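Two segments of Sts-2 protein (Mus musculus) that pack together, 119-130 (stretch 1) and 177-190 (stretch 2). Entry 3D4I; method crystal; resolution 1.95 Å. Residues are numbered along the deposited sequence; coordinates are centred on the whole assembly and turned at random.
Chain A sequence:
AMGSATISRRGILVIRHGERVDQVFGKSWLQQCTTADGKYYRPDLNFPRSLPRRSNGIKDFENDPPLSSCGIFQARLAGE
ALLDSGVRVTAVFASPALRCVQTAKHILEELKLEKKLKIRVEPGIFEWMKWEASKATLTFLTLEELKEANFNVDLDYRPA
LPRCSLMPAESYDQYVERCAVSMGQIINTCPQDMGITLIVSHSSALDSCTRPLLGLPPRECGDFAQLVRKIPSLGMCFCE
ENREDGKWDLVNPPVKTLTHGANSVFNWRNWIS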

# COMPACT_ATOMS: atom_id res chain seq x y z
N ILE A 119 -4.54 10.49 21.07
CA ILE A 119 -3.29 10.93 20.47
C ILE A 119 -2.87 12.21 21.15
O ILE A 119 -3.62 13.19 21.16
N ARG A 120 -1.66 12.19 21.71
CA ARG A 120 -1.10 13.37 22.34
C ARG A 120 -0.27 14.14 21.34
O ARG A 120 0.80 13.69 20.94
N VAL A 121 -0.77 15.31 20.93
CA VAL A 121 -0.06 16.08 19.93
C VAL A 121 1.05 16.88 20.61
O VAL A 121 0.80 17.71 21.50
N GLU A 122 2.28 16.59 20.18
CA GLU A 122 3.47 17.18 20.77
C GLU A 122 4.27 17.93 19.71
O GLU A 122 5.05 17.33 18.97
N PRO A 123 4.08 19.25 19.61
CA PRO A 123 4.96 20.03 18.72
C PRO A 123 6.45 19.92 19.01
O PRO A 123 7.24 20.20 18.12
N GLY A 124 6.84 19.52 20.21
CA GLY A 124 8.26 19.32 20.51
C GLY A 124 8.92 18.20 19.71
O GLY A 124 10.15 18.11 19.67
N ILE A 125 8.11 17.37 19.05
CA ILE A 125 8.65 16.34 18.14
C ILE A 125 8.31 16.63 16.67
O ILE A 125 8.40 15.74 15.83
N PHE A 126 7.93 17.88 16.37
CA PHE A 126 7.79 18.32 14.99
C PHE A 126 9.15 18.30 14.28
O PHE A 126 10.20 18.21 14.93
N GLU A 127 9.12 18.37 12.95
CA GLU A 127 10.33 18.44 12.14
C GLU A 127 11.20 19.64 12.52
O GLU A 127 10.69 20.65 13.02
N TRP A 128 12.51 19.53 12.32
CA TRP A 128 13.41 20.69 12.43
C TRP A 128 12.90 21.80 11.51
O TRP A 128 12.68 21.55 10.33
N MET A 129 12.73 23.02 12.06
CA MET A 129 12.10 24.14 11.32
C MET A 129 12.88 24.56 10.09
O MET A 129 12.31 25.12 9.16
N LYS A 130 14.18 24.31 10.12
CA LYS A 130 15.07 24.48 8.97
C LYS A 130 14.51 23.83 7.71
O LYS A 130 14.75 24.33 6.61
N GLU A 177 18.09 20.03 21.22
CA GLU A 177 17.78 20.35 22.62
C GLU A 177 16.29 20.27 22.89
O GLU A 177 15.91 19.63 23.86
N ARG A 178 15.44 20.86 22.04
CA ARG A 178 13.98 20.75 22.29
C ARG A 178 13.41 19.34 22.13
O ARG A 178 12.41 18.99 22.75
N CYS A 179 14.06 18.52 21.30
CA CYS A 179 13.65 17.12 21.18
C CYS A 179 14.01 16.38 22.46
O CYS A 179 13.24 15.55 22.95
N ALA A 180 15.19 16.67 22.99
CA ALA A 180 15.64 16.08 24.25
C ALA A 180 14.68 16.43 25.38
O ALA A 180 14.25 15.55 26.14
N VAL A 181 14.32 17.70 25.48
CA VAL A 181 13.44 18.18 26.55
C VAL A 181 12.06 17.55 26.45
O VAL A 181 11.47 17.15 27.47
N SER A 182 11.55 17.42 25.23
CA SER A 182 10.24 16.81 24.99
C SER A 182 10.23 15.35 25.36
O SER A 182 9.29 14.88 25.99
N MET A 183 11.27 14.62 24.94
CA MET A 183 11.40 13.21 25.29
C MET A 183 11.52 13.04 26.80
O MET A 183 10.94 12.12 27.37
N GLY A 184 12.27 13.94 27.45
CA GLY A 184 12.30 14.00 28.92
C GLY A 184 10.93 14.06 29.56
O GLY A 184 10.63 13.30 30.49
N GLN A 185 10.08 14.98 29.07
CA GLN A 185 8.71 15.12 29.59
C GLN A 185 7.86 13.90 29.27
O GLN A 185 7.07 13.44 30.10
N ILE A 186 8.02 13.35 28.07
CA ILE A 186 7.27 12.17 27.66
C ILE A 186 7.56 11.00 28.60
O ILE A 186 6.64 10.34 29.08
N ILE A 187 8.84 10.77 28.89
CA ILE A 187 9.23 9.66 29.78
C ILE A 187 8.64 9.81 31.19
O ILE A 187 8.22 8.83 31.81
N ASN A 188 8.60 11.05 31.68
CA ASN A 188 8.00 11.36 32.98
C ASN A 188 6.46 11.52 32.97
O ASN A 188 5.87 11.86 33.99
N THR A 189 5.82 11.28 31.82
CA THR A 189 4.36 11.35 31.73
C THR A 189 3.74 10.33 32.69
O THR A 189 2.85 10.67 33.49
N CYS A 190 4.23 9.09 32.63
CA CYS A 190 3.85 8.02 33.56
C CYS A 190 5.06 7.08 33.72
O CYS A 190 5.14 6.05 33.04

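The rule of this contact is that one arginine on a helix reads the backbone of a loop. R178 loses more surface to the other stretch than any other residue here, 97 Å² of the 462 Å² buried in total. Its CA-to-CB bond points only sideways, so the side chain must do the steering: chi1 is p, chi2 sits between wells at 95° and chi3 is t, and the end comes nearer the loop as a result. There the guanidinium meets a row of carbonyls that the turn after V121 has brought together. R178 NH1 donates to G124 O at 2.9 Å and, with better geometry, to F126 O at 2.7 Å, where the N-H...acceptor angle is 163°. R178 NH2 donates to E127 O at 2.9 Å and adds a weak bond of 3.3 Å to F126 O, so that this one carbonyl is shared by both terminal nitrogens. All three acceptors lie at the edge of the guanidinium, near its plane, where its N-H bonds point; P123 O lies over one face instead, 3.9 Å from R178 NH1. Because the acceptors are backbone atoms, the arginine bonds to the path of the chain, and the side chains of F126 and E127 contribute no hydrogen bond to it. Those side chains turn elsewhere: F126, with chi1 t, leads its ring away from the helix, and E127 points away.

The loop is shaped for this by its own bonds. I125 N donates to E122 O and F126 N to P123 O, each closing a tight turn.

G124 is the second centre, with 53 Å² covered, and here the absence of a side chain is what allows the approach. G124 CA is 5.5 Å from S182 CA, the closest such pair across the stretches, and G124 CA lies 3.3 Å from S182 OG. A CB built on the glycine would fall 2.0 Å from that OG, an outright clash. S182 points toward the loop with chi1 m, yet S182 OG donates back into its own helix, to R178 O at 2.7 Å. The serine thus fills the space beside the glycine while its hydrogen is spent one turn earlier. C179 packs beside it, C179 SG 3.9 Å from G124 O.

E122 and I125 follow, each covered by 43 Å². E122 points toward the helix with chi1 t and chi2 p, and E122 OE2 accepts from G124 N at 2.8 Å, bracing the turn; the same OE2 of E122 stays 4.1 Å from S182 OG, a packing distance. I125 has its CA-to-CB bond directed away, but with chi1 p its CG2 still reaches M183 SD at 4.4 Å, a modest apolar touch.

Farther along, R120 (chi1 m, chi2 between wells at 147°, chi3 t) points toward the second stretch and meets T189, just past the helix, R120 NH1 to T189 CG2 at 3.5 Å, without a polar bond between them. T189 OG1 instead donates to Q185 O at 3.2 Å.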

# COMPACT_ATOMS: atom_id res chain seq x y z
CB ILE A 119 -3.43 11.16 18.95
CG1 ILE A 119 -3.77 9.84 18.22
CG2 ILE A 119 -2.16 11.82 18.37
CD1 ILE A 119 -4.41 10.04 16.83
CB ARG A 120 -0.26 12.97 23.54
CG ARG A 120 -1.14 12.59 24.72
CD ARG A 120 -0.52 11.51 25.57
NE ARG A 120 -1.29 11.34 26.80
CZ ARG A 120 -0.96 10.51 27.78
NH1 ARG A 120 0.13 9.76 27.68
NH2 ARG A 120 -1.72 10.45 28.87
CB VAL A 121 -0.99 16.97 19.07
CG1 VAL A 121 -0.19 17.80 18.04
CG2 VAL A 121 -2.03 16.13 18.36
CB GLU A 122 4.35 16.10 21.43
CG GLU A 122 5.66 16.65 22.10
CD GLU A 122 5.40 17.82 23.05
OE1 GLU A 122 4.75 17.58 24.08
OE2 GLU A 122 5.83 18.97 22.78
CB PRO A 123 4.47 21.47 18.92
CG PRO A 123 3.04 21.30 19.27
CD PRO A 123 3.03 20.11 20.19
CB ILE A 125 8.25 14.87 18.55
CG1 ILE A 125 6.73 14.64 18.42
CG2 ILE A 125 8.82 14.54 19.95
CD1 ILE A 125 6.20 13.21 18.85
CB PHE A 126 7.17 19.73 14.94
CG PHE A 126 6.87 20.22 13.55
CD1 PHE A 126 5.91 19.58 12.76
CD2 PHE A 126 7.53 21.32 13.04
CE1 PHE A 126 5.64 20.04 11.47
CE2 PHE A 126 7.26 21.79 11.77
CZ PHE A 126 6.29 21.15 10.98
CB GLU A 127 9.91 18.51 10.65
CG GLU A 127 11.04 18.54 9.63
CD GLU A 127 11.84 17.25 9.63
OE1 GLU A 127 12.77 17.16 10.43
OE2 GLU A 127 11.53 16.34 8.82
CB TRP A 128 14.83 20.27 12.02
CG TRP A 128 15.92 21.35 12.14
CD1 TRP A 128 15.88 22.50 12.87
CD2 TRP A 128 17.23 21.28 11.58
NE1 TRP A 128 17.08 23.18 12.76
CE2 TRP A 128 17.93 22.45 11.98
CE3 TRP A 128 17.89 20.35 10.76
CZ2 TRP A 128 19.24 22.72 11.56
CZ3 TRP A 128 19.22 20.63 10.35
CH2 TRP A 128 19.86 21.79 10.76
CB MET A 129 11.88 25.36 12.24
CG MET A 129 10.90 25.08 13.40
SD MET A 129 9.21 24.88 12.80
CE MET A 129 8.89 26.59 12.30
CB LYS A 130 16.42 23.83 9.30
CG LYS A 130 17.49 23.87 8.19
CD LYS A 130 18.10 25.24 8.06
CE LYS A 130 19.09 25.52 9.18
NZ LYS A 130 19.66 26.90 9.04
CB GLU A 177 18.36 21.72 23.04
CG GLU A 177 18.09 22.09 24.52
CD GLU A 177 18.61 21.07 25.54
OE1 GLU A 177 19.41 20.16 25.18
OE2 GLU A 177 18.22 21.20 26.71
CB ARG A 178 13.15 21.80 21.54
CG ARG A 178 13.27 21.82 20.03
CD ARG A 178 12.17 21.00 19.33
NE ARG A 178 12.02 21.43 17.94
CZ ARG A 178 11.45 20.72 16.98
NH1 ARG A 178 10.96 19.50 17.22
NH2 ARG A 178 11.39 21.23 15.75
CB CYS A 179 14.34 16.46 19.98
SG CYS A 179 13.70 17.06 18.41
CB ALA A 180 17.08 16.54 24.60
CB VAL A 181 13.37 19.73 26.52
CG1 VAL A 181 12.25 20.25 27.38
CG2 VAL A 181 14.74 20.31 26.94
CB SER A 182 9.78 17.02 23.54
OG SER A 182 9.83 18.41 23.23
CB MET A 183 12.60 12.57 24.58
CG MET A 183 12.38 12.32 23.05
SD MET A 183 10.75 11.60 22.64
CE MET A 183 10.89 9.94 23.29
CB GLN A 185 8.05 16.41 29.08
CG GLN A 185 6.55 16.48 29.31
CD GLN A 185 5.96 17.90 29.12
OE1 GLN A 185 6.52 18.89 29.61
NE2 GLN A 185 4.82 17.99 28.42
CB ILE A 186 7.54 11.81 26.16
CG1 ILE A 186 6.91 12.87 25.25
CG2 ILE A 186 6.98 10.44 25.82
CD1 ILE A 186 7.24 12.71 23.78
CB ILE A 187 10.78 9.47 29.81
CG1 ILE A 187 11.28 9.06 28.43
CG2 ILE A 187 11.21 8.43 30.86
CD1 ILE A 187 10.45 8.05 27.74
CB ASN A 188 8.67 12.58 33.60
CG ASN A 188 10.10 12.31 34.02
OD1 ASN A 188 10.95 11.92 33.21
ND2 ASN A 188 10.38 12.53 35.30
CB THR A 189 3.84 11.22 30.27
OG1 THR A 189 4.03 12.47 29.58
CG2 THR A 189 2.34 10.88 30.22
CB CYS A 190 2.63 7.25 33.03
SG CYS A 190 1.12 8.26 32.69